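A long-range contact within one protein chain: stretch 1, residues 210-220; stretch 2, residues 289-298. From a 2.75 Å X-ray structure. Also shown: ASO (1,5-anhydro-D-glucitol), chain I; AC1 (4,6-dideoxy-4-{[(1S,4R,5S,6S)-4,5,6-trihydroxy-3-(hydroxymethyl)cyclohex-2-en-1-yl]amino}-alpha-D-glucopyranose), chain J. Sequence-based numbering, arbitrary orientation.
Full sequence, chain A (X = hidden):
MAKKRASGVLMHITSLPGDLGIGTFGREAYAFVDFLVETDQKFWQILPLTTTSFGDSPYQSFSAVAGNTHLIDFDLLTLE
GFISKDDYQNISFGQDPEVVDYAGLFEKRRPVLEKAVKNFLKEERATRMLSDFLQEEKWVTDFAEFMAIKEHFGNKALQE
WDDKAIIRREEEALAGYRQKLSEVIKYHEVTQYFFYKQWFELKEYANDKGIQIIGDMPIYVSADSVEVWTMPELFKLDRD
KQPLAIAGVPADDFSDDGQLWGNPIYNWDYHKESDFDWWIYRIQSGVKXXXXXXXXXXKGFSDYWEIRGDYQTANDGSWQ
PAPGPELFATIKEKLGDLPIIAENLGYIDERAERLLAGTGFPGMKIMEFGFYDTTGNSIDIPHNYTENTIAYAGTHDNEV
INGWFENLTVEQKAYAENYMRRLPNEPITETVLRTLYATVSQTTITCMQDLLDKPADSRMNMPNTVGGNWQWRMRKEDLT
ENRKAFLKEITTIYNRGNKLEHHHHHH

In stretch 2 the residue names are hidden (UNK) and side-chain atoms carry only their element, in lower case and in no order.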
# COMPACT_ATOMS: atom_id res chain seq x y z
N GLY A 210 -1.66 -17.42 -13.84
CA GLY A 210 -2.99 -16.84 -13.84
C GLY A 210 -3.34 -15.95 -12.66
O GLY A 210 -4.49 -15.50 -12.57
N ILE A 211 -2.39 -15.66 -11.76
CA ILE A 211 -2.62 -14.81 -10.60
C ILE A 211 -2.23 -13.37 -10.93
O ILE A 211 -1.10 -13.11 -11.37
CB ILE A 211 -1.83 -15.32 -9.38
CG1 ILE A 211 -2.46 -16.59 -8.86
CG2 ILE A 211 -1.78 -14.25 -8.28
CD1 ILE A 211 -3.99 -16.48 -8.78
N GLN A 212 -3.15 -12.43 -10.70
CA GLN A 212 -2.95 -11.02 -10.99
C GLN A 212 -2.83 -10.20 -9.71
O GLN A 212 -3.54 -10.47 -8.73
CB GLN A 212 -4.09 -10.48 -11.84
CG GLN A 212 -4.33 -11.26 -13.12
CD GLN A 212 -4.31 -10.36 -14.33
OE1 GLN A 212 -5.20 -9.52 -14.52
NE2 GLN A 212 -3.28 -10.51 -15.16
N ILE A 213 -1.95 -9.18 -9.72
CA ILE A 213 -1.62 -8.37 -8.55
C ILE A 213 -2.36 -7.04 -8.59
O ILE A 213 -2.24 -6.27 -9.57
CB ILE A 213 -0.10 -8.13 -8.45
CG1 ILE A 213 0.64 -9.46 -8.35
CG2 ILE A 213 0.23 -7.21 -7.27
CD1 ILE A 213 0.28 -10.24 -7.11
N ILE A 214 -3.09 -6.73 -7.53
CA ILE A 214 -3.65 -5.40 -7.32
C ILE A 214 -2.69 -4.62 -6.42
O ILE A 214 -2.63 -4.85 -5.21
CB ILE A 214 -5.05 -5.44 -6.71
CG1 ILE A 214 -5.92 -6.50 -7.37
CG2 ILE A 214 -5.71 -4.11 -6.82
CD1 ILE A 214 -7.06 -6.94 -6.46
N GLY A 215 -1.96 -3.69 -7.02
CA GLY A 215 -1.16 -2.76 -6.25
C GLY A 215 -1.94 -1.54 -5.75
O GLY A 215 -3.00 -1.17 -6.26
N ASP A 216 -1.37 -0.92 -4.71
CA ASP A 216 -1.91 0.26 -4.04
C ASP A 216 -1.05 1.46 -4.40
O ASP A 216 0.18 1.40 -4.30
CB ASP A 216 -1.91 0.05 -2.51
CG ASP A 216 -3.25 0.43 -1.84
OD1 ASP A 216 -3.89 1.41 -2.27
OD2 ASP A 216 -3.64 -0.27 -0.86
N MET A 217 -1.68 2.56 -4.80
CA MET A 217 -0.97 3.82 -5.04
C MET A 217 -1.42 4.87 -4.03
O MET A 217 -2.55 5.39 -4.13
CB MET A 217 -1.20 4.32 -6.46
CG MET A 217 -0.35 5.51 -6.85
SD MET A 217 -0.57 5.90 -8.60
CE MET A 217 -1.66 7.32 -8.53
N PRO A 218 -0.58 5.22 -3.05
CA PRO A 218 -0.96 6.28 -2.11
C PRO A 218 -1.14 7.59 -2.84
O PRO A 218 -0.29 7.99 -3.64
CB PRO A 218 0.23 6.32 -1.14
CG PRO A 218 1.36 5.65 -1.88
CD PRO A 218 0.74 4.63 -2.75
N ILE A 219 -2.26 8.27 -2.55
CA ILE A 219 -2.56 9.57 -3.16
C ILE A 219 -1.44 10.56 -2.89
O ILE A 219 -0.99 11.27 -3.80
CB ILE A 219 -3.91 10.12 -2.66
CG1 ILE A 219 -4.10 11.55 -3.19
CG2 ILE A 219 -3.99 10.10 -1.14
CD1 ILE A 219 -5.49 12.17 -2.95
N TYR A 220 -0.97 10.61 -1.65
CA TYR A 220 0.03 11.58 -1.23
C TYR A 220 1.34 10.87 -0.87
O TYR A 220 1.37 9.70 -0.48
CB TYR A 220 -0.45 12.38 -0.01
CG TYR A 220 -1.68 13.25 -0.21
CD1 TYR A 220 -1.73 14.22 -1.22
CD2 TYR A 220 -2.78 13.15 0.65
CE1 TYR A 220 -2.85 15.05 -1.38
CE2 TYR A 220 -3.90 13.96 0.49
CZ TYR A 220 -3.93 14.91 -0.52
OH TYR A 220 -5.06 15.70 -0.67
N UNK A 289 4.14 -1.65 -12.57
CA UNK A 289 4.47 -2.35 -11.33
C UNK A 289 3.45 -3.44 -11.03
O UNK A 289 3.77 -4.41 -10.34
c UNK A 289 5.95 -0.81 -9.89
c UNK A 289 4.54 -1.37 -10.17
s UNK A 289 7.17 -2.01 -9.27
c UNK A 289 6.34 -2.72 -7.83
N UNK A 290 2.24 -3.31 -11.54
CA UNK A 290 1.14 -4.17 -11.12
C UNK A 290 0.36 -4.64 -12.33
O UNK A 290 0.71 -4.35 -13.48
c UNK A 290 2.56 -1.69 -6.94
c UNK A 290 1.83 -3.60 -8.15
o UNK A 290 3.29 -1.11 -5.92
c UNK A 290 1.82 -0.88 -7.77
c UNK A 290 2.57 -3.05 -7.12
c UNK A 290 1.07 -1.44 -8.80
c UNK A 290 0.25 -3.43 -10.12
c UNK A 290 1.05 -2.81 -9.00
N UNK A 291 -0.68 -5.41 -12.06
CA UNK A 291 -1.67 -5.79 -13.06
C UNK A 291 -2.95 -4.97 -12.93
O UNK A 291 -3.62 -4.69 -13.93
o UNK A 291 -0.02 -8.26 -13.96
c UNK A 291 -0.74 -8.18 -12.93
c UNK A 291 -1.99 -7.29 -12.95
o UNK A 291 -0.48 -8.83 -11.89
N UNK A 292 -3.29 -4.57 -11.71
CA UNK A 292 -4.44 -3.72 -11.44
C UNK A 292 -4.02 -2.70 -10.40
O UNK A 292 -3.56 -3.09 -9.32
c UNK A 292 -8.20 -5.95 -14.08
c UNK A 292 -6.20 -6.15 -12.78
c UNK A 292 -7.01 -6.61 -13.80
c UNK A 292 -6.54 -5.04 -12.04
c UNK A 292 -7.73 -4.39 -12.33
c UNK A 292 -5.65 -4.54 -10.94
o UNK A 292 -9.02 -6.39 -15.09
c UNK A 292 -8.56 -4.84 -13.35
N UNK A 293 -4.20 -1.42 -10.69
CA UNK A 293 -3.81 -0.36 -9.78
C UNK A 293 -5.02 0.16 -9.02
O UNK A 293 -6.06 0.44 -9.61
c UNK A 293 -2.33 3.17 -10.43
c UNK A 293 -1.07 1.35 -9.17
c UNK A 293 -3.13 0.79 -10.52
c UNK A 293 -2.44 1.85 -9.66
N UNK A 294 -4.85 0.34 -7.72
CA UNK A 294 -5.89 0.80 -6.81
C UNK A 294 -5.47 2.17 -6.30
O UNK A 294 -4.55 2.26 -5.48
n UNK A 294 -7.28 -0.19 -2.12
n UNK A 294 -8.28 0.33 -0.12
c UNK A 294 -6.30 -0.03 -3.20
c UNK A 294 -7.35 0.58 -1.04
c UNK A 294 -6.94 0.29 -4.54
c UNK A 294 -6.06 -0.20 -5.67
n UNK A 294 -6.50 1.60 -0.88
N UNK A 295 -6.12 3.22 -6.79
CA UNK A 295 -5.74 4.56 -6.35
C UNK A 295 -6.45 4.86 -5.03
O UNK A 295 -7.68 4.85 -4.95
c UNK A 295 -5.56 7.00 -6.92
c UNK A 295 -6.03 5.63 -7.42
c UNK A 295 -4.16 7.00 -6.22
c UNK A 295 -7.49 5.71 -7.78
N UNK A 296 -5.66 5.06 -3.98
CA UNK A 296 -6.21 5.31 -2.66
C UNK A 296 -6.88 6.68 -2.62
O UNK A 296 -6.50 7.58 -3.37
c UNK A 296 -5.71 5.30 -0.18
o UNK A 296 -5.04 5.75 0.79
o UNK A 296 -6.87 4.89 -0.03
c UNK A 296 -5.13 5.25 -1.58
N UNK A 297 -7.89 6.81 -1.76
CA UNK A 297 -8.51 8.10 -1.43
C UNK A 297 -8.92 8.88 -2.68
O UNK A 297 -8.46 9.99 -2.95
n UNK A 297 -9.27 10.02 0.95
n UNK A 297 -8.90 12.12 0.71
c UNK A 297 -7.58 8.95 -0.57
c UNK A 297 -9.65 11.22 1.34
c UNK A 297 -8.02 11.46 -0.10
c UNK A 297 -8.25 10.13 0.04
N UNK A 298 -9.80 8.24 -3.45
CA UNK A 298 -10.30 8.82 -4.70
C UNK A 298 -11.00 10.15 -4.45
O UNK A 298 -11.02 11.02 -5.33
c UNK A 298 -10.25 7.65 -7.65
c UNK A 298 -11.24 7.79 -5.35
c UNK A 298 -11.56 8.18 -9.59
c UNK A 298 -11.34 7.92 -6.84
c UNK A 298 -12.65 8.46 -8.78
c UNK A 298 -12.54 8.33 -7.42
c UNK A 298 -10.35 7.77 -9.02
C1 ASO I . -5.25 6.18 2.17
C2 ASO I . -5.16 5.05 3.21
C3 ASO I . -5.15 5.63 4.63
C4 ASO I . -3.95 6.59 4.75
C5 ASO I . -4.05 7.65 3.69
C6 ASO I . -2.73 8.43 3.66
O2 ASO I . -6.24 4.12 3.05
O3 ASO I . -5.06 4.55 5.62
O4 ASO I . -3.87 7.20 6.06
O5 ASO I . -4.13 7.07 2.39
O6 ASO I . -2.42 8.80 2.31
C1 AC1 J . -16.09 6.59 7.56
O2 AC1 J . -15.74 8.75 8.60
C2 AC1 J . -15.07 7.58 8.12
C4A AC1 J . -9.59 6.81 3.39
C3 AC1 J . -14.15 8.01 7.02
O3 AC1 J . -13.22 8.92 7.59
C4 AC1 J . -13.42 6.79 6.45
N4A AC1 J . -12.60 7.15 5.28
C5 AC1 J . -14.41 5.75 5.97
O5 AC1 J . -15.38 5.41 7.01
C6 AC1 J . -13.60 4.51 5.50
C1B AC1 J . -11.27 7.68 5.58
C2B AC1 J . -10.90 8.54 4.42
O2B AC1 J . -11.98 9.45 4.21
C3B AC1 J . -10.78 7.67 3.20
O3B AC1 J . -10.53 8.45 2.04
O4 AC1 J . -9.50 5.89 2.28
C5B AC1 J . -9.63 6.16 4.63
C7B AC1 J . -10.39 6.61 5.71
C6B AC1 J . -8.74 4.94 4.81
O6B AC1 J . -8.62 4.33 3.53

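Position 289 has three carbons and one sulfur in an unbranched chain. This is a thioether, out of reach of stretch 1. It is Met289.

Position 290 has one carbon, then a six-carbon ring bearing one oxygen. One ring face lies over Gly215, whose CA is 3.5 Å from the ring centroid, a CH-pi contact. It is Tyr290. A CB on Gly215 would fall 2.2 Å from CD2 of Tyr290, so the bare glycine makes room for the ring.

Position 291 has two carbons, the second carrying two oxygens. One oxygen accepts a hydrogen bond from N of Ile213 at 2.6 Å. It is Asp291. The acceptor is OD2, and Asp291 N donates back to Ile213 O at 3.1 Å.

Position 292 again has one carbon and a six-carbon ring with one oxygen. The ring edge meets OE1 of Gln212, and CB lies 4.1 Å from CG1 of Ile214. It is Tyr292.

Position 293 has four carbons, forked at the second. A tip carbon packs 3.7 Å from SD of Met217. It is Leu293.

Position 294 has three carbons, a nitrogen, then a carbon carrying two more nitrogens: a guanidinium. A terminal nitrogen is 3.0 Å from OD1 of Asp216, in a salt bridge. It is Arg294, and the nitrogen is NH2.

Position 295 has four carbons, forked at the first, with one arm two carbons long. The end of that arm is 3.4 Å from CE of Met217. It is Ile295.

Position 296 has two carbons, the second carrying two oxygens. CB is 4.1 Å from OD1 of Asp216. One oxygen is covalently bonded to C1 of ASO at 1.5 Å. It is Asp296, joined through OD2.

Position 297 has one carbon and a five-membered ring of three carbons and two nitrogens, an imidazole. CB is 3.8 Å from CG2 of Ile219. It is His297.

Position 298 has one carbon and a six-carbon ring without oxygen. Its CA-to-CB bond points away from stretch 1, and it makes no contact there. It is Phe298.

The contact is a parallel strand pairing, Ile214 beside Tyr292 through Met217 beside Ile295. Tyr292 N donates to Ile213 O (2.9 Å), Arg294 N to Gly215 O (2.8 Å), Met217 N to Arg294 O (3.0 Å) and Asp296 N to Met217 O (3.1 Å). Gly215 N to Tyr292 O, at 2.9 Å, is weak. Side chains alternate: the Asp216–Arg294 salt bridge shares one face with Ile214 and Tyr292, while Met217 packs on Leu293 and Ile295 on the other.

Stretch 2 (289-298) MYDYLRIDHF
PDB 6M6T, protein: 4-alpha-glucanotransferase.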